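Local structure of Aln2 (Streptomyces sp. CM020, 6P7L) at residues V38-F43 against M106-A111; A45-R50 against A61-G66; A91-G96 against A122-T127. The protein is of unknown function but, as a SnoaL-like member of the NTF2 superfamily, probably takes part in biosynthesis of the polyketide antibiotic alnumycin. All coordinates share one frame; numbering follows the deposited sequence.

Contact 1 of 3, residues V38-F43 against M106-A111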
ATOM      1  N   VAL A  38      12.416   1.147  -7.566  1.00 12.53           N
ATOM      2  CA  VAL A  38      11.393   1.464  -8.549  1.00 14.62           C
ATOM      3  C   VAL A  38      11.149   0.260  -9.453  1.00 19.09           C
ATOM      4  O   VAL A  38      10.000  -0.081  -9.750  1.00 15.99           O
ATOM      5  CB  VAL A  38      11.795   2.710  -9.347  1.00 15.18           C
ATOM      6  CG1 VAL A  38      10.893   2.935 -10.552  1.00 18.52           C
ATOM      7  CG2 VAL A  38      11.756   3.944  -8.439  1.00 19.84           C
ATOM      8  N   GLU A  39      12.225  -0.403  -9.890  1.00 12.54           N
ATOM      9  CA  GLU A  39      12.104  -1.563 -10.771  1.00 10.78           C
ATOM     10  C   GLU A  39      11.283  -2.672 -10.119  1.00 15.05           C
ATOM     11  O   GLU A  39      10.459  -3.325 -10.784  1.00 13.48           O
ATOM     12  CB  GLU A  39      13.486  -2.080 -11.131  1.00 11.66           C
ATOM     13  CG  GLU A  39      13.452  -3.128 -12.218  1.00 16.89           C
ATOM     14  CD  GLU A  39      14.806  -3.646 -12.593  1.00 25.83           C
ATOM     15  OE1 GLU A  39      15.802  -3.408 -11.848  1.00 22.68           O
ATOM     16  OE2 GLU A  39      14.865  -4.285 -13.667  1.00 24.95           O
ATOM     17  N   VAL A  40      11.512  -2.904  -8.820  1.00 14.93           N
ATOM     18  CA  VAL A  40      10.765  -3.904  -8.067  1.00 10.87           C
ATOM     19  C   VAL A  40       9.288  -3.526  -7.966  1.00 14.53           C
ATOM     20  O   VAL A  40       8.408  -4.372  -8.172  1.00 14.09           O
ATOM     21  CB  VAL A  40      11.402  -4.104  -6.675  1.00 11.23           C
ATOM     22  CG1 VAL A  40      10.505  -4.945  -5.765  1.00 14.35           C
ATOM     23  CG2 VAL A  40      12.770  -4.755  -6.795  1.00 14.38           C
ATOM     24  N   THR A  41       8.981  -2.260  -7.670  1.00 11.34           N
ATOM     25  CA  THR A  41       7.565  -1.896  -7.566  1.00 13.60           C
ATOM     26  C   THR A  41       6.847  -2.122  -8.886  1.00  9.98           C
ATOM     27  O   THR A  41       5.668  -2.508  -8.906  1.00 13.68           O
ATOM     28  CB  THR A  41       7.341  -0.440  -7.143  1.00 13.91           C
ATOM     29  OG1 THR A  41       7.671   0.479  -8.206  1.00 17.74           O
ATOM     30  CG2 THR A  41       8.117  -0.086  -5.870  1.00 15.94           C
ATOM     31  N   GLN A  42       7.528  -1.855  -9.992  1.00 12.46           N
ATOM     32  CA  GLN A  42       6.899  -1.983 -11.309  1.00 12.98           C
ATOM     33  C   GLN A  42       6.751  -3.450 -11.689  1.00 16.17           C
ATOM     34  O   GLN A  42       5.756  -3.840 -12.308  1.00 13.74           O
ATOM     35  CB  GLN A  42       7.704  -1.216 -12.365  1.00 15.62           C
ATOM     36  CG  GLN A  42       7.768   0.282 -12.074  1.00 20.65           C
ATOM     37  CD  GLN A  42       6.383   0.870 -11.920  1.00 16.61           C
ATOM     38  OE1 GLN A  42       5.644   1.023 -12.897  1.00 16.53           O
ATOM     39  NE2 GLN A  42       5.981   1.083 -10.664  1.00 15.85           N
ATOM     40  N   PHE A  43       7.748  -4.276 -11.354  1.00 14.89           N
ATOM     41  CA  PHE A  43       7.624  -5.711 -11.579  1.00 13.26           C
ATOM     42  C   PHE A  43       6.386  -6.273 -10.886  1.00 15.14           C
ATOM     43  O   PHE A  43       5.588  -6.994 -11.490  1.00 13.48           O
ATOM     44  CB  PHE A  43       8.874  -6.422 -11.071  1.00 12.68           C
ATOM     45  CG  PHE A  43       8.777  -7.929 -11.143  1.00 12.87           C
ATOM     46  CD1 PHE A  43       9.005  -8.609 -12.322  1.00 21.96           C
ATOM     47  CD2 PHE A  43       8.461  -8.652  -9.998  1.00 12.86           C
ATOM     48  CE1 PHE A  43       8.926  -9.989 -12.356  1.00 23.70           C
ATOM     49  CE2 PHE A  43       8.356 -10.008 -10.036  1.00 16.44           C
ATOM     50  CZ  PHE A  43       8.588 -10.681 -11.220  1.00 20.20           C
ATOM     51  N   MET A 106       7.205  -3.579   2.310  1.00 10.52           N
ATOM     52  CA  MET A 106       8.128  -4.413   1.547  1.00 10.92           C
ATOM     53  C   MET A 106       9.582  -4.015   1.776  1.00 13.05           C
ATOM     54  O   MET A 106       9.964  -2.872   1.500  1.00 12.36           O
ATOM     55  CB  MET A 106       7.821  -4.326   0.056  1.00 13.80           C
ATOM     56  CG  MET A 106       8.686  -5.212  -0.761  1.00 15.87           C
ATOM     57  SD  MET A 106       8.330  -4.995  -2.519  1.00 27.59           S
ATOM     58  CE  MET A 106       6.625  -5.596  -2.577  1.00 37.31           C
ATOM     59  N   THR A 107      10.389  -4.968   2.270  1.00 14.40           N
ATOM     60  CA  THR A 107      11.839  -4.835   2.330  1.00 15.55           C
ATOM     61  C   THR A 107      12.418  -5.327   1.006  1.00 13.94           C
ATOM     62  O   THR A 107      11.901  -6.267   0.373  1.00 13.85           O
ATOM     63  CB  THR A 107      12.477  -5.616   3.493  1.00 18.64           C
ATOM     64  OG1 THR A 107      12.194  -7.012   3.348  1.00 20.25           O
ATOM     65  CG2 THR A 107      11.976  -5.095   4.859  1.00 21.41           C
ATOM     66  N   VAL A 108      13.513  -4.704   0.600  1.00 14.92           N
ATOM     67  CA  VAL A 108      14.201  -5.045  -0.644  1.00 15.00           C
ATOM     68  C   VAL A 108      15.704  -5.064  -0.373  1.00 16.69           C
ATOM     69  O   VAL A 108      16.249  -4.068   0.112  1.00 18.20           O
ATOM     70  CB  VAL A 108      13.880  -4.036  -1.777  1.00 15.01           C
ATOM     71  CG1 VAL A 108      14.690  -4.415  -3.021  1.00 15.63           C
ATOM     72  CG2 VAL A 108      12.404  -3.992  -2.065  1.00 16.11           C
ATOM     73  N   GLU A 109      16.382  -6.165  -0.716  1.00 16.91           N
ATOM     74  CA  GLU A 109      17.828  -6.276  -0.536  1.00 18.66           C
ATOM     75  C   GLU A 109      18.411  -6.837  -1.818  1.00 18.33           C
ATOM     76  O   GLU A 109      17.870  -7.808  -2.346  1.00 17.43           O
ATOM     77  CB  GLU A 109      18.162  -7.211   0.649  1.00 21.79           C
ATOM     78  N   GLU A 110      19.515  -6.248  -2.284  1.00 19.55           N
ATOM     79  CA  GLU A 110      20.216  -6.719  -3.478  1.00 19.58           C
ATOM     80  C   GLU A 110      21.538  -7.352  -3.081  1.00 21.02           C
ATOM     81  O   GLU A 110      22.351  -6.722  -2.395  1.00 22.92           O
ATOM     82  CB  GLU A 110      20.472  -5.580  -4.473  1.00 20.38           C
ATOM     83  CG  GLU A 110      20.917  -6.070  -5.866  1.00 20.46           C
ATOM     84  CD  GLU A 110      21.231  -4.945  -6.859  1.00 29.79           C
ATOM     85  OE1 GLU A 110      21.522  -5.280  -8.023  1.00 35.77           O
ATOM     86  OE2 GLU A 110      21.216  -3.747  -6.489  1.00 28.26           O
ATOM     87  N   ALA A 111      21.766  -8.572  -3.537  1.00 20.68           N
ATOM     88  CA  ALA A 111      23.040  -9.231  -3.289  1.00 22.49           C
ATOM     89  C   ALA A 111      24.079  -8.773  -4.306  1.00 22.80           C
ATOM     90  O   ALA A 111      23.762  -8.201  -5.345  1.00 22.11           O
ATOM     91  CB  ALA A 111      22.850 -10.742  -3.329  1.00 24.13           C
TER
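No flat group takes part where Val40 meets Met106 and Val108; the one planar group that matters here, the Gln42 amide, lies round the helix from that contact and works through its hydrogen bonds. Its NE2 bonds in the amide plane to Thr41 OG1 at 3.0 Å, and it also reaches Met106 O of a second subunit, while OE1 takes the N-H of Val108 of that same subunit. The setting is the NTF2-like fold, in which the long helix 34-52 lies against the strongly bent sheet, here against its outermost strand 98-110.

Val40 carries the contact from the helix side, and its two methyls are shared out between two strand residues. CG1 takes the sulfur of Met106, with Val40 CG1 to Met106 SD at 3.9 Å. CG2 goes to the next inward-facing residue of the strand, and Val40 CG2 lies 4.2 Å from Val108 CG1. The pairing is wholly apolar, between side chains that point at each other from both segments, and the backbones stay well apart, Val40 CA to Val108 CA being 8.3 Å. Met106 spans that gap with a straight run from CA to SD, CG lying opposite its own N (chi1 -177°), before a bend at chi3 (-65°) turns methyl CE aside from Val40. Leu152 of strand 151-161 also packs on Val40, and Leu36 and Tyr37 of the helix pack on Val108.

On the subunit-facing side of the helix a short chain of hydrogen bonds holds the Gln42 amide steady. Thr41 receives the nearly straight bond from Gln42 NE2 and donates in turn to the carbonyl one turn back, Thr41 OG1 to Val38 O at 2.8 Å, which also accepts from Gln42 N at 3.1 Å.

Contact 2 of 3, residues A45-R50 against A61-G66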
ATOM      1  N   ALA A  45       3.688  -4.682  -9.628  1.00 12.93           N
ATOM      2  CA  ALA A  45       2.437  -4.117 -10.111  1.00 11.84           C
ATOM      3  C   ALA A  45       1.992  -4.859 -11.366  1.00 13.35           C
ATOM      4  O   ALA A  45       0.828  -5.282 -11.485  1.00 11.84           O
ATOM      5  CB  ALA A  45       2.607  -2.613 -10.389  1.00 13.14           C
ATOM      6  N   ARG A  46       2.921  -5.042 -12.311  1.00 13.42           N
ATOM      7  CA  ARG A  46       2.570  -5.728 -13.554  1.00 15.85           C
ATOM      8  C   ARG A  46       2.284  -7.200 -13.291  1.00 13.92           C
ATOM      9  O   ARG A  46       1.354  -7.782 -13.875  1.00 15.26           O
ATOM     10  CB  ARG A  46       3.695  -5.538 -14.566  1.00 15.18           C
ATOM     11  CG  ARG A  46       3.818  -4.022 -15.012  1.00 16.74           C
ATOM     12  CD  ARG A  46       4.711  -3.744 -16.162  1.00 35.33           C
ATOM     13  NE  ARG A  46       4.259  -2.519 -16.843  1.00 55.93           N
ATOM     14  CZ  ARG A  46       4.629  -1.288 -16.501  1.00 56.95           C
ATOM     15  NH1 ARG A  46       5.475  -1.098 -15.497  1.00 58.34           N
ATOM     16  NH2 ARG A  46       4.171  -0.239 -17.169  1.00 38.63           N
ATOM     17  N   GLN A  47       3.049  -7.824 -12.400  1.00 12.83           N
ATOM     18  CA  GLN A  47       2.823  -9.242 -12.134  1.00 17.35           C
ATOM     19  C   GLN A  47       1.428  -9.479 -11.554  1.00 16.31           C
ATOM     20  O   GLN A  47       0.731 -10.434 -11.944  1.00 13.90           O
ATOM     21  CB  GLN A  47       3.880  -9.769 -11.176  1.00 17.91           C
ATOM     22  CG  GLN A  47       3.903 -11.297 -11.024  1.00 12.38           C
ATOM     23  CD  GLN A  47       4.858 -11.741  -9.949  1.00 14.78           C
ATOM     24  OE1 GLN A  47       4.729 -11.317  -8.783  1.00 14.77           O
ATOM     25  NE2 GLN A  47       5.841 -12.563 -10.319  1.00 13.99           N
ATOM     26  N   MET A  48       1.018  -8.644 -10.591  1.00 13.51           N
ATOM     27  CA  MET A  48      -0.282  -8.853  -9.953  1.00 11.69           C
ATOM     28  C   MET A  48      -1.412  -8.391 -10.880  1.00 15.57           C
ATOM     29  O   MET A  48      -2.503  -8.988 -10.874  1.00 13.16           O
ATOM     30  CB  MET A  48      -0.385  -8.131  -8.606  1.00 13.45           C
ATOM     31  CG  MET A  48       0.411  -8.746  -7.466  1.00 21.45           C
ATOM     32  SD  MET A  48       0.018 -10.503  -7.191  1.00 26.64           S
ATOM     33  CE  MET A  48       1.350 -11.134  -8.095  1.00 12.08           C
ATOM     34  N   HIS A  49      -1.180  -7.354 -11.698  1.00 13.56           N
ATOM     35  CA  HIS A  49      -2.216  -6.991 -12.667  1.00 11.29           C
ATOM     36  C   HIS A  49      -2.547  -8.180 -13.553  1.00 13.75           C
ATOM     37  O   HIS A  49      -3.725  -8.450 -13.829  1.00 16.33           O
ATOM     38  CB  HIS A  49      -1.815  -5.810 -13.544  1.00 12.79           C
ATOM     39  CG  HIS A  49      -1.807  -4.485 -12.829  1.00 15.76           C
ATOM     40  ND1 HIS A  49      -1.600  -3.291 -13.487  1.00 15.65           N
ATOM     41  CD2 HIS A  49      -1.965  -4.172 -11.525  1.00 12.58           C
ATOM     42  CE1 HIS A  49      -1.650  -2.294 -12.620  1.00 19.14           C
ATOM     43  NE2 HIS A  49      -1.845  -2.805 -11.413  1.00 15.62           N
ATOM     44  N   ARG A  50      -1.519  -8.917 -13.978  1.00 13.44           N
ATOM     45  CA  ARG A  50      -1.742 -10.057 -14.857  1.00 13.17           C
ATOM     46  C   ARG A  50      -2.494 -11.147 -14.114  1.00 16.18           C
ATOM     47  O   ARG A  50      -3.468 -11.714 -14.631  1.00 20.03           O
ATOM     48  CB  ARG A  50      -0.417 -10.598 -15.388  1.00 16.79           C
ATOM     49  CG  ARG A  50       0.377  -9.655 -16.283  1.00 17.18           C
ATOM     50  CD  ARG A  50       1.635 -10.315 -16.785  1.00 20.57           C
ATOM     51  NE  ARG A  50       2.503  -9.407 -17.539  1.00 27.33           N
ATOM     52  CZ  ARG A  50       3.604  -9.779 -18.190  1.00 81.14           C
ATOM     53  NH1 ARG A  50       3.969 -11.053 -18.213  1.00111.36           N
ATOM     54  NH2 ARG A  50       4.345  -8.874 -18.812  1.00101.33           N
ATOM     55  N   ALA A  61       4.744 -16.453 -16.839  1.00 16.65           N
ATOM     56  CA  ALA A  61       5.905 -16.122 -17.665  1.00 15.43           C
ATOM     57  C   ALA A  61       6.873 -15.195 -16.953  1.00 16.52           C
ATOM     58  O   ALA A  61       8.025 -15.043 -17.400  1.00 19.07           O
ATOM     59  CB  ALA A  61       5.433 -15.481 -18.979  1.00 17.72           C
ATOM     60  N   THR A  62       6.438 -14.568 -15.862  1.00 12.76           N
ATOM     61  CA  THR A  62       7.363 -13.753 -15.097  1.00 11.02           C
ATOM     62  C   THR A  62       8.301 -14.599 -14.245  1.00 14.20           C
ATOM     63  O   THR A  62       9.274 -14.054 -13.697  1.00 16.44           O
ATOM     64  CB  THR A  62       6.648 -12.758 -14.164  1.00 15.11           C
ATOM     65  OG1 THR A  62       5.974 -13.445 -13.094  1.00 14.82           O
ATOM     66  CG2 THR A  62       5.690 -11.841 -14.925  1.00 17.79           C
ATOM     67  N   PHE A  63       8.051 -15.916 -14.151  1.00 15.79           N
ATOM     68  CA  PHE A  63       8.904 -16.816 -13.384  1.00 14.08           C
ATOM     69  C   PHE A  63       9.949 -17.460 -14.292  1.00 17.14           C
ATOM     70  O   PHE A  63       9.706 -17.707 -15.474  1.00 17.65           O
ATOM     71  CB  PHE A  63       8.071 -17.923 -12.699  1.00 13.28           C
ATOM     72  CG  PHE A  63       7.282 -17.439 -11.525  1.00 13.26           C
ATOM     73  CD1 PHE A  63       6.095 -16.740 -11.714  1.00 16.64           C
ATOM     74  CD2 PHE A  63       7.711 -17.682 -10.235  1.00 14.77           C
ATOM     75  CE1 PHE A  63       5.392 -16.260 -10.641  1.00 16.97           C
ATOM     76  CE2 PHE A  63       6.986 -17.198  -9.150  1.00 16.01           C
ATOM     77  CZ  PHE A  63       5.850 -16.480  -9.376  1.00 14.43           C
ATOM     78  N   VAL A  64      11.141 -17.707 -13.737  1.00 15.14           N
ATOM     79  CA  VAL A  64      12.195 -18.381 -14.492  1.00 15.89           C
ATOM     80  C   VAL A  64      11.992 -19.891 -14.497  1.00 18.68           C
ATOM     81  O   VAL A  64      11.253 -20.461 -13.697  1.00 18.41           O
ATOM     82  CB  VAL A  64      13.591 -18.019 -13.957  1.00 20.05           C
ATOM     83  CG1 VAL A  64      13.791 -16.526 -14.012  1.00 28.15           C
ATOM     84  CG2 VAL A  64      13.800 -18.591 -12.562  1.00 17.00           C
ATOM     85  N   ALA A  65      12.691 -20.553 -15.418  1.00 19.26           N
ATOM     86  CA  ALA A  65      12.688 -22.009 -15.438  1.00 22.42           C
ATOM     87  C   ALA A  65      13.142 -22.541 -14.079  1.00 25.81           C
ATOM     88  O   ALA A  65      14.065 -22.008 -13.461  1.00 23.43           O
ATOM     89  CB  ALA A  65      13.606 -22.540 -16.531  1.00 28.06           C
ATOM     90  N   GLY A  66      12.478 -23.583 -13.602  1.00 24.76           N
ATOM     91  CA  GLY A  66      12.816 -24.132 -12.296  1.00 23.40           C
ATOM     92  C   GLY A  66      12.471 -23.276 -11.092  1.00 27.92           C
ATOM     93  O   GLY A  66      12.857 -23.642  -9.976  1.00 21.31           O
TER
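Gln47 is the first residue of helix segment 45-50 to meet Thr62 and Phe63. With CG opposite the backbone N (chi1 -169°), the chain runs out extended and delivers its amide to Thr62. Gln47 NE2 gives Thr62 OG1 an almost perfectly straight bond (178°) of 2.9 Å, in the amide plane. The same nitrogen bonds Ser154 OG, and OE1 accepts from Arg157 NH2, so both ends of this buried amide are gripped and its rotation is fixed. Thr62 OG1 is held in turn by Phe59 O, one turn back in helix 56-60. Beside the amide comes Phe63: its CE1 lies 3.7 Å from Gln47 NE2, the ring and amide planes being only 12° apart.

One helical turn on, Arg50 slides past Thr62, bringing NH1 to 3.8 Å from Thr62 CG2; the polar partner of that NH1 is Gly58 O. The long helix thereby grips the chain between helix 56-60 and strand 63-64, which pairs with strand 151-161. A glycerol, probably from the crystallisation liquor, lies about 6 Å from the Gln47 side chain and may mark the interior pocket of the helix-lined, cone-shaped NTF2-like fold.

Contact 3 of 3, residues A91-G96 against A122-T127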
ATOM      1  N   ALA A  91      -7.526 -19.755  -8.505  1.00 20.28           N
ATOM      2  CA  ALA A  91      -8.468 -18.685  -8.817  1.00 30.44           C
ATOM      3  C   ALA A  91      -9.902 -19.185  -8.790  1.00 32.80           C
ATOM      4  O   ALA A  91     -10.835 -18.387  -8.723  1.00 17.64           O
ATOM      5  CB  ALA A  91      -8.132 -18.060 -10.169  1.00 35.37           C
ATOM      6  N   GLY A  92     -10.113 -20.488  -8.871  1.00 25.46           N
ATOM      7  CA  GLY A  92     -11.468 -20.983  -8.778  1.00 23.63           C
ATOM      8  C   GLY A  92     -12.172 -20.545  -7.508  1.00 25.40           C
ATOM      9  O   GLY A  92     -13.394 -20.428  -7.482  1.00 27.04           O
ATOM     10  N   ARG A  93     -11.413 -20.281  -6.444  1.00 21.46           N
ATOM     11  CA  ARG A  93     -12.011 -19.891  -5.170  1.00 22.15           C
ATOM     12  C   ARG A  93     -12.754 -18.567  -5.257  1.00 31.75           C
ATOM     13  O   ARG A  93     -13.545 -18.270  -4.364  1.00 28.00           O
ATOM     14  CB  ARG A  93     -10.944 -19.840  -4.082  1.00 24.31           C
ATOM     15  CG  ARG A  93     -10.110 -18.594  -4.015  1.00 19.22           C
ATOM     16  CD  ARG A  93      -9.038 -18.793  -2.998  1.00 24.00           C
ATOM     17  NE  ARG A  93      -8.172 -17.647  -2.736  1.00 26.24           N
ATOM     18  CZ  ARG A  93      -7.100 -17.322  -3.452  1.00 32.94           C
ATOM     19  NH1 ARG A  93      -6.761 -18.025  -4.521  1.00 23.07           N
ATOM     20  NH2 ARG A  93      -6.361 -16.278  -3.101  1.00 35.27           N
ATOM     21  N   PHE A  94     -12.502 -17.760  -6.291  1.00 22.83           N
ATOM     22  CA  PHE A  94     -13.149 -16.454  -6.409  1.00 27.39           C
ATOM     23  C   PHE A  94     -14.537 -16.510  -7.041  1.00 33.46           C
ATOM     24  O   PHE A  94     -15.279 -15.526  -6.944  1.00 32.06           O
ATOM     25  CB  PHE A  94     -12.261 -15.498  -7.217  1.00 19.90           C
ATOM     26  CG  PHE A  94     -10.863 -15.357  -6.683  1.00 17.51           C
ATOM     27  CD1 PHE A  94     -10.638 -15.077  -5.349  1.00 16.34           C
ATOM     28  CD2 PHE A  94      -9.753 -15.478  -7.527  1.00 19.03           C
ATOM     29  CE1 PHE A  94      -9.343 -14.937  -4.862  1.00 16.85           C
ATOM     30  CE2 PHE A  94      -8.465 -15.348  -7.041  1.00 18.80           C
ATOM     31  CZ  PHE A  94      -8.252 -15.074  -5.704  1.00 19.84           C
ATOM     32  N   ASP A  95     -14.884 -17.595  -7.737  1.00 59.76           N
ATOM     33  CA  ASP A  95     -16.267 -17.854  -8.160  1.00 76.80           C
ATOM     34  C   ASP A  95     -16.848 -16.750  -9.047  1.00 45.92           C
ATOM     35  O   ASP A  95     -18.038 -16.425  -8.972  1.00 39.98           O
ATOM     36  CB  ASP A  95     -17.163 -18.080  -6.939  1.00103.38           C
ATOM     37  N   GLY A  96     -16.024 -16.197  -9.923  1.00 34.94           N
ATOM     38  CA  GLY A  96     -16.458 -15.139 -10.816  1.00 40.70           C
ATOM     39  C   GLY A  96     -16.358 -13.730 -10.254  1.00 31.42           C
ATOM     40  O   GLY A  96     -16.518 -12.761 -10.999  1.00 30.26           O
ATOM     41  N   ALA A 122       0.925  -9.289   2.336  1.00 12.73           N
ATOM     42  CA  ALA A 122      -0.023  -9.385   1.239  1.00 12.66           C
ATOM     43  C   ALA A 122      -1.389  -9.822   1.735  1.00 13.16           C
ATOM     44  O   ALA A 122      -1.518 -10.591   2.688  1.00 16.65           O
ATOM     45  CB  ALA A 122       0.450 -10.350   0.140  1.00 15.02           C
ATOM     46  N   THR A 123      -2.411  -9.314   1.047  1.00 11.46           N
ATOM     47  CA  THR A 123      -3.758  -9.829   1.198  1.00 12.42           C
ATOM     48  C   THR A 123      -4.454  -9.723  -0.147  1.00 16.36           C
ATOM     49  O   THR A 123      -3.924  -9.158  -1.104  1.00 14.72           O
ATOM     50  CB  THR A 123      -4.530  -9.100   2.295  1.00 15.59           C
ATOM     51  OG1 THR A 123      -5.801  -9.755   2.481  1.00 22.02           O
ATOM     52  CG2 THR A 123      -4.734  -7.672   1.943  1.00 19.07           C
ATOM     53  N   VAL A 124      -5.617 -10.346  -0.218  1.00 14.38           N
ATOM     54  CA  VAL A 124      -6.462 -10.326  -1.405  1.00 12.55           C
ATOM     55  C   VAL A 124      -7.841  -9.861  -0.973  1.00 12.44           C
ATOM     56  O   VAL A 124      -8.427 -10.418  -0.028  1.00 15.07           O
ATOM     57  CB  VAL A 124      -6.525 -11.701  -2.084  1.00 16.96           C
ATOM     58  CG1 VAL A 124      -7.447 -11.658  -3.269  1.00 18.77           C
ATOM     59  CG2 VAL A 124      -5.130 -12.098  -2.517  1.00 18.37           C
ATOM     60  N   THR A 125      -8.346  -8.835  -1.662  1.00 13.08           N
ATOM     61  CA  THR A 125      -9.754  -8.486  -1.560  1.00 12.02           C
ATOM     62  C   THR A 125     -10.497  -9.172  -2.698  1.00 13.62           C
ATOM     63  O   THR A 125      -9.968  -9.332  -3.800  1.00 12.36           O
ATOM     64  CB  THR A 125      -9.997  -6.973  -1.603  1.00 15.33           C
ATOM     65  OG1 THR A 125      -9.459  -6.415  -2.789  1.00 17.43           O
ATOM     66  CG2 THR A 125      -9.343  -6.251  -0.386  1.00 20.95           C
ATOM     67  N   VAL A 126     -11.741  -9.561  -2.436  1.00 13.87           N
ATOM     68  CA  VAL A 126     -12.571 -10.195  -3.456  1.00 13.40           C
ATOM     69  C   VAL A 126     -13.896  -9.453  -3.540  1.00 14.58           C
ATOM     70  O   VAL A 126     -14.701  -9.509  -2.606  1.00 15.08           O
ATOM     71  CB  VAL A 126     -12.805 -11.679  -3.173  1.00 11.92           C
ATOM     72  CG1 VAL A 126     -13.497 -12.310  -4.363  1.00 18.06           C
ATOM     73  CG2 VAL A 126     -11.468 -12.382  -2.866  1.00 16.72           C
ATOM     74  N   THR A 127     -14.139  -8.805  -4.674  1.00 12.35           N
ATOM     75  CA  THR A 127     -15.298  -7.947  -4.870  1.00 12.02           C
ATOM     76  C   THR A 127     -16.287  -8.636  -5.794  1.00 13.53           C
ATOM     77  O   THR A 127     -15.947  -8.992  -6.923  1.00 16.98           O
ATOM     78  CB  THR A 127     -14.869  -6.601  -5.448  1.00 16.62           C
ATOM     79  OG1 THR A 127     -14.058  -5.920  -4.493  1.00 17.00           O
ATOM     80  CG2 THR A 127     -16.069  -5.723  -5.742  1.00 16.82           C
TER
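Phe94 reaches across to Val124 and Val126 from a short 3-10 turn that links helix 80-90 to strand 98-110, and so packs this turn on strand 116-127 of the bent sheet of this NTF2-like fold. Phe94 CB already skirts the strand, 4.5 Å from Val126 CG1. Beyond it, with CG placed opposite the carbonyl carbon and beside the backbone N (chi1 -55°), the side chain runs at about a right angle to both valines. Phe94 CD1 makes the tightest approach, 3.8 Å to Val126 CG2. Next round the ring, CE1 is shared: Phe94 CE1 stays near Val126 CG2 and comes within 4.1 Å of Val124 CG1. At the tip, Phe94 CZ is 4.3 Å from that same Val124 methyl. The two valines, both pointing toward the turn with Thr125 facing away between them, thus form one apolar strip that the CD1 and CE1 side of the ring crosses obliquely.

Arg93 folds against a face of the Phe94 ring. Its CG sits above that face, 3.7 Å from the plane and toward the rim, and farther out the guanidinium lays a face of its own over the ring tip, Phe94 CZ being centred 3.3 Å above the guanidinium plane. That charged group is held by a salt bridge from NH2 to Glu136 OE1 and a bond from NH1 to Ala90 O, so its rotation is probably well fixed. Glu136 also packs on Phe94, as does Pro99.

Within the turn, Phe94 N bonds to Ala91 O. Both Asp95 and Gly96 then take positive phi angles on the way out of the turn, and Gly96 O accepts from Arg169 of a second subunit. A looser touch comes from the arginine, Arg93 NH2 lying 4.4 Å from Val124 CG2.

Contacts 1 and 2 are buried and share helix 34-52, whose first half packs on strand 98-110 and whose second half grips the chain around Thr62. They meet directly, Phe43 CE1 lying 4.0 Å from Thr62 CB. Contact 3 is only partly buried, on the other side of the chain's centre from contact 1, and joins a turn to strand 116-127, the sheet neighbour of strand 98-110. Chemistry follows place: contact 1 is apolar, contact 2 turns on a buried amide, and contact 3 covers its valines with an aromatic ring backed by an exposed arginine. All three border a second subunit, contacts 1 and 3 a third as well.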